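Local structure of cytochrome C (Marichromatium purpuratum 984, 5LO9) at residues I470-R475 with A509-G514; E387-T392 with E462-A467. The protein probably oxidises thiosulfate to tetrathionate and reduces tetrathionate in the reverse reaction, passing electrons through its covalently bound c-type hemes. All blocks are in the same frame, centred on the assembly; numbering follows the deposited sequence.

Contact 1 of 2, residues I470-R475 with A509-G514; sequences INAHER and AVLGQG. With EDO (1,2-ethanediol), chain Y.
The carboxylate of Glu474 is the flat group on which the contact turns, and its partners are three successive backbone N-H groups of 509-514. Gly512 N reaches the syn lone pair of OE2 at 2.7 Å. From above the carboxylate plane, Gln513 N approaches the same OE2 at 3.0 Å in an almost straight bond (177°), and Gly514 N meets OE1, also out of the plane, at 2.8 Å. Trp432 adds its NE1 to OE1, while a water donates to OE2 and to Val510 O. The imidazole of His473 packs elsewhere: it stacks on Trp425, meets Tyr469 edge-to-face, and its ND1 donates to Ile470 O, which lies close to the ring plane.

Glutamate suits the place because its chain, bent at chi2 (-67°), brings the carboxylate up to the backbone of 512-514. Gly512 and Gly514 both have positive phi, where a CB would jam against the preceding carbonyl O, so glycine lets the backbone present its N-H groups to one anion. Beside this grip, Leu511 sets CD2 against Ala472 O, 3.2 Å away, and CD1 beside Ala472 CB.

A negative charge held by three peptide N-H groups, an indole N-H and a water is probably well compensated, consistent with an ionised Glu474 that pins the C-terminal tail to the loop after helix 460-470.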
loop_
_atom_site.group_PDB
_atom_site.type_symbol
_atom_site.label_atom_id
_atom_site.label_comp_id
_atom_site.label_asym_id
_atom_site.label_seq_id
_atom_site.Cartn_x
_atom_site.Cartn_y
_atom_site.Cartn_z
ATOM N N ILE A 470 -19.899 26.731 11.986
ATOM C CA ILE A 470 -18.495 26.428 12.289
ATOM C C ILE A 470 -17.581 26.889 11.162
ATOM O O ILE A 470 -16.560 27.552 11.380
ATOM C CB ILE A 470 -18.334 24.915 12.515
ATOM C CG1 ILE A 470 -18.723 24.543 13.923
ATOM C CG2 ILE A 470 -16.896 24.447 12.221
ATOM C CD1 ILE A 470 -18.982 23.011 14.090
ATOM N N ASN A 471 -17.897 26.481 9.943
ATOM C CA ASN A 471 -16.988 26.694 8.839
ATOM C C ASN A 471 -17.139 28.066 8.201
ATOM O O ASN A 471 -16.668 28.280 7.083
ATOM C CB ASN A 471 -17.173 25.573 7.817
ATOM C CG ASN A 471 -16.496 24.283 8.267
ATOM O OD1 ASN A 471 -15.438 24.322 8.931
ATOM N ND2 ASN A 471 -17.090 23.131 7.911
ATOM N N ALA A 472 -17.778 29.003 8.886
ATOM C CA ALA A 472 -17.820 30.371 8.421
ATOM C C ALA A 472 -16.934 31.266 9.266
ATOM O O ALA A 472 -17.020 32.485 9.174
ATOM C CB ALA A 472 -19.261 30.858 8.396
ATOM N N HIS A 473 -16.031 30.674 10.016
ATOM C CA HIS A 473 -15.062 31.376 10.841
ATOM C C HIS A 473 -13.696 31.359 10.162
ATOM O O HIS A 473 -13.400 30.497 9.329
ATOM C CB HIS A 473 -14.934 30.703 12.214
ATOM C CG HIS A 473 -16.138 30.838 13.091
ATOM N ND1 HIS A 473 -17.246 30.025 12.978
ATOM C CD2 HIS A 473 -16.387 31.666 14.130
ATOM C CE1 HIS A 473 -18.138 30.365 13.892
ATOM N NE2 HIS A 473 -17.640 31.357 14.607
ATOM N N GLU A 474 -12.840 32.302 10.538
ATOM C CA GLU A 474 -11.499 32.210 9.969
ATOM C C GLU A 474 -10.740 31.073 10.618
ATOM O O GLU A 474 -11.018 30.665 11.752
ATOM C CB GLU A 474 -10.703 33.511 10.140
ATOM C CG GLU A 474 -11.030 34.585 9.116
ATOM C CD GLU A 474 -10.603 34.239 7.673
ATOM O OE1 GLU A 474 -9.761 33.334 7.475
ATOM O OE2 GLU A 474 -11.137 34.872 6.734
ATOM N N ARG A 475 -9.750 30.593 9.892
ATOM C CA ARG A 475 -8.841 29.511 10.286
ATOM C C ARG A 475 -7.614 29.704 9.417
ATOM O O ARG A 475 -7.653 30.553 8.518
ATOM C CB ARG A 475 -9.458 28.135 10.034
ATOM C CG ARG A 475 -9.806 27.915 8.539
ATOM C CD ARG A 475 -10.481 26.587 8.270
ATOM N NE ARG A 475 -11.813 26.538 8.881
ATOM C CZ ARG A 475 -12.071 26.030 10.081
ATOM N NH1 ARG A 475 -11.095 25.515 10.835
ATOM N NH2 ARG A 475 -13.312 26.039 10.523
ATOM N N ALA A 509 -16.281 41.203 5.838
ATOM C CA ALA A 509 -15.057 40.922 5.087
ATOM C C ALA A 509 -15.112 39.523 4.496
ATOM O O ALA A 509 -15.754 38.616 5.043
ATOM C CB ALA A 509 -13.808 41.015 5.968
ATOM N N VAL A 510 -14.409 39.338 3.377
ATOM C CA VAL A 510 -14.404 38.021 2.760
ATOM C C VAL A 510 -13.687 37.035 3.663
ATOM O O VAL A 510 -12.682 37.364 4.318
ATOM C CB VAL A 510 -13.787 38.035 1.354
ATOM C CG1 VAL A 510 -14.544 39.014 0.519
ATOM C CG2 VAL A 510 -12.301 38.355 1.416
ATOM N N LEU A 511 -14.250 35.833 3.735
ATOM C CA LEU A 511 -13.602 34.730 4.413
ATOM C C LEU A 511 -12.432 34.256 3.578
ATOM O O LEU A 511 -12.487 34.232 2.341
ATOM C CB LEU A 511 -14.585 33.570 4.617
ATOM C CG LEU A 511 -15.666 33.736 5.678
ATOM C CD1 LEU A 511 -16.721 32.647 5.670
ATOM C CD2 LEU A 511 -14.963 33.774 7.021
ATOM N N GLY A 512 -11.375 33.859 4.259
ATOM C CA GLY A 512 -10.261 33.220 3.587
ATOM C C GLY A 512 -8.995 34.031 3.668
ATOM O O GLY A 512 -8.120 33.880 2.813
ATOM N N GLN A 513 -8.878 34.840 4.731
ATOM C CA GLN A 513 -7.711 35.669 4.991
ATOM C C GLN A 513 -6.720 35.050 5.959
ATOM O O GLN A 513 -5.546 35.446 5.954
ATOM C CB GLN A 513 -8.161 37.012 5.563
ATOM C CG GLN A 513 -9.439 37.486 4.920
ATOM C CD GLN A 513 -9.410 38.935 4.554
ATOM O OE1 GLN A 513 -8.428 39.646 4.800
ATOM N NE2 GLN A 513 -10.489 39.387 3.932
ATOM N N GLY A 514 -7.140 34.082 6.757
ATOM C CA GLY A 514 -6.240 33.480 7.730
ATOM C C GLY A 514 -6.239 34.206 9.061
ATOM O O GLY A 514 -7.188 34.892 9.439
HETATM C C1 EDO Y . -5.774 38.843 2.435
HETATM O O1 EDO Y . -5.965 40.258 2.392
HETATM C C2 EDO Y . -4.273 38.590 2.474
HETATM O O2 EDO Y . -3.971 37.808 3.632
HETATM O O HOH W 1 -12.470 37.181 7.095
#

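Contact 2 of 2, residues E387-T392 with E462-A467; sequences EGFDRT and EAWDVA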
loop_
_atom_site.group_PDB
_atom_site.type_symbol
_atom_site.label_atom_id
_atom_site.label_comp_id
_atom_site.label_asym_id
_atom_site.label_seq_id
_atom_site.Cartn_x
_atom_site.Cartn_y
_atom_site.Cartn_z
ATOM N N GLU A 387 -33.923 24.540 1.344
ATOM C CA GLU A 387 -34.029 25.904 1.857
ATOM C C GLU A 387 -32.721 26.435 2.461
ATOM O O GLU A 387 -32.747 27.325 3.325
ATOM C CB GLU A 387 -35.171 25.968 2.873
ATOM C CG GLU A 387 -36.436 25.164 2.420
ATOM C CD GLU A 387 -37.719 25.475 3.227
ATOM O OE1 GLU A 387 -38.139 26.663 3.292
ATOM O OE2 GLU A 387 -38.305 24.515 3.787
ATOM N N GLY A 388 -31.574 25.918 2.008
ATOM C CA GLY A 388 -30.284 26.469 2.373
ATOM C C GLY A 388 -29.808 26.090 3.766
ATOM O O GLY A 388 -30.309 25.162 4.394
ATOM N N PHE A 389 -28.821 26.835 4.260
ATOM C CA PHE A 389 -28.356 26.601 5.618
ATOM C C PHE A 389 -28.154 27.926 6.319
ATOM O O PHE A 389 -27.662 28.887 5.730
ATOM C CB PHE A 389 -27.067 25.761 5.741
ATOM C CG PHE A 389 -26.132 25.828 4.576
ATOM C CD1 PHE A 389 -25.291 26.885 4.414
ATOM C CD2 PHE A 389 -26.038 24.758 3.694
ATOM C CE1 PHE A 389 -24.391 26.905 3.351
ATOM C CE2 PHE A 389 -25.161 24.775 2.635
ATOM C CZ PHE A 389 -24.339 25.851 2.465
ATOM N N ASP A 390 -28.563 27.944 7.585
ATOM C CA ASP A 390 -28.726 29.146 8.387
ATOM C C ASP A 390 -27.717 29.140 9.533
ATOM O O ASP A 390 -27.890 28.429 10.527
ATOM C CB ASP A 390 -30.184 29.182 8.861
ATOM C CG ASP A 390 -30.458 30.233 9.908
ATOM O OD1 ASP A 390 -29.672 31.214 10.066
ATOM O OD2 ASP A 390 -31.507 30.048 10.564
ATOM N N ARG A 391 -26.681 29.955 9.406
ATOM C CA ARG A 391 -25.655 30.061 10.438
ATOM C C ARG A 391 -26.189 30.615 11.747
ATOM O O ARG A 391 -25.518 30.487 12.785
ATOM C CB ARG A 391 -24.517 30.959 9.981
ATOM C CG ARG A 391 -24.149 30.790 8.548
ATOM C CD ARG A 391 -22.983 31.680 8.287
ATOM N NE ARG A 391 -23.315 33.063 7.957
ATOM C CZ ARG A 391 -22.746 34.122 8.532
ATOM N NH1 ARG A 391 -21.817 33.984 9.491
ATOM N NH2 ARG A 391 -23.102 35.334 8.136
ATOM N N THR A 392 -27.334 31.288 11.725
ATOM C CA THR A 392 -27.832 31.825 12.977
ATOM C C THR A 392 -28.470 30.722 13.812
ATOM O O THR A 392 -28.175 30.570 15.013
ATOM C CB THR A 392 -28.788 32.984 12.681
ATOM O OG1 THR A 392 -28.032 34.107 12.174
ATOM C CG2 THR A 392 -29.600 33.362 13.925
ATOM N N GLU A 462 -30.251 20.266 11.128
ATOM C CA GLU A 462 -29.484 20.837 12.224
ATOM C C GLU A 462 -27.992 20.666 11.936
ATOM O O GLU A 462 -27.198 21.599 12.109
ATOM C CB GLU A 462 -29.879 20.186 13.563
ATOM C CG GLU A 462 -31.275 20.566 14.094
ATOM C CD GLU A 462 -31.838 19.646 15.197
ATOM O OE1 GLU A 462 -31.221 18.652 15.590
ATOM O OE2 GLU A 462 -32.978 19.866 15.619
ATOM N N ALA A 463 -27.597 19.490 11.449
ATOM C CA ALA A 463 -26.195 19.277 11.124
ATOM C C ALA A 463 -25.721 20.257 10.073
ATOM O O ALA A 463 -24.638 20.838 10.206
ATOM C CB ALA A 463 -25.976 17.850 10.630
ATOM N N TRP A 464 -26.523 20.465 9.025
ATOM C CA TRP A 464 -26.176 21.462 8.016
ATOM C C TRP A 464 -26.018 22.859 8.613
ATOM O O TRP A 464 -25.088 23.591 8.264
ATOM C CB TRP A 464 -27.243 21.530 6.938
ATOM C CG TRP A 464 -27.251 20.446 5.929
ATOM C CD1 TRP A 464 -28.129 19.420 5.840
ATOM C CD2 TRP A 464 -26.344 20.303 4.840
ATOM N NE1 TRP A 464 -27.835 18.641 4.756
ATOM C CE2 TRP A 464 -26.735 19.165 4.126
ATOM C CE3 TRP A 464 -25.225 21.033 4.398
ATOM C CZ2 TRP A 464 -26.046 18.725 3.003
ATOM C CZ3 TRP A 464 -24.558 20.600 3.296
ATOM C CH2 TRP A 464 -24.967 19.456 2.602
ATOM N N ASP A 465 -26.937 23.274 9.481
ATOM C CA ASP A 465 -26.829 24.621 10.030
ATOM C C ASP A 465 -25.594 24.751 10.929
ATOM O O ASP A 465 -24.874 25.755 10.850
ATOM C CB ASP A 465 -28.124 25.002 10.758
ATOM C CG ASP A 465 -29.345 25.059 9.798
ATOM O OD1 ASP A 465 -29.154 25.225 8.568
ATOM O OD2 ASP A 465 -30.509 24.931 10.259
ATOM N N VAL A 466 -25.312 23.754 11.785
ATOM C CA VAL A 466 -24.144 23.889 12.662
ATOM C C VAL A 466 -22.866 23.854 11.846
ATOM O O VAL A 466 -21.868 24.498 12.202
ATOM C CB VAL A 466 -24.068 22.819 13.756
ATOM C CG1 VAL A 466 -23.146 23.342 14.855
ATOM C CG2 VAL A 466 -25.364 22.564 14.345
ATOM N N ALA A 467 -22.848 23.038 10.791
ATOM C CA ALA A 467 -21.663 22.940 9.954
ATOM C C ALA A 467 -21.370 24.266 9.277
ATOM O O ALA A 467 -20.214 24.714 9.236
ATOM C CB ALA A 467 -21.846 21.833 8.924
#
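In the cytochrome c fold the first and last helices of the domain pack against each other, and here the turn leading into helix 391-401, the helix that runs up to the heme-binding Cys402, is fastened to helix 460-470. Asp465, Phe389 and Trp464 carry the contact. With CG anti to its carbonyl carbon (chi1 -63°), Asp465 reaches from the helix to the turn, and its OD1 accepts Asp390 N at 3.0 Å, the donor standing above the carboxylate plane. Gln461 also donates to OD1, and Arg393 makes a salt bridge with OD2, so a short, charged acceptor suits this buried spot. An alanine here would probably loosen the turn from the helix, since the bond to Asp390 N and the salt bridge to Arg393 would both be lost.

Phe389 points its CB toward the helix, where it lies 3.6 Å from Asp465 OD1. Its ring and the six-membered ring of Trp464 differ by 9° in plane, yet with centroids 6.0 Å apart they are displaced almost past each other. These flat apolar groups, suited to packing between turn and helix, meet obliquely at Phe389 CD2 and Trp464 CE3, 3.9 Å apart, and the broad indole continues onto Phe497. Asp390, an N-cap, completes the turn: its CG is anti to the backbone N, and OD1 accepts Thr392 N at 2.9 Å.

How the contacts relate
Both contacts lie on the same outer part of the chain, their centres about 16 Å apart, and each is only partly buried. Helix 460-470 relates to both: contact 2 uses its middle, contact 1 the loop that follows its last residue. They meet where Ala472 CB packs on Arg391 CD, 3.8 Å away. In each a carboxylate accepts backbone N-H groups, but Asp465 takes one across helix and turn, beside two aromatic rings, whereas Glu474 gathers three in a loop-to-loop contact whose apolar part is Leu511 against Ala472. Val466 and Ile470 touch heme c, so the helix whose flank, and the loop after it, are fastened here also lines a heme pocket.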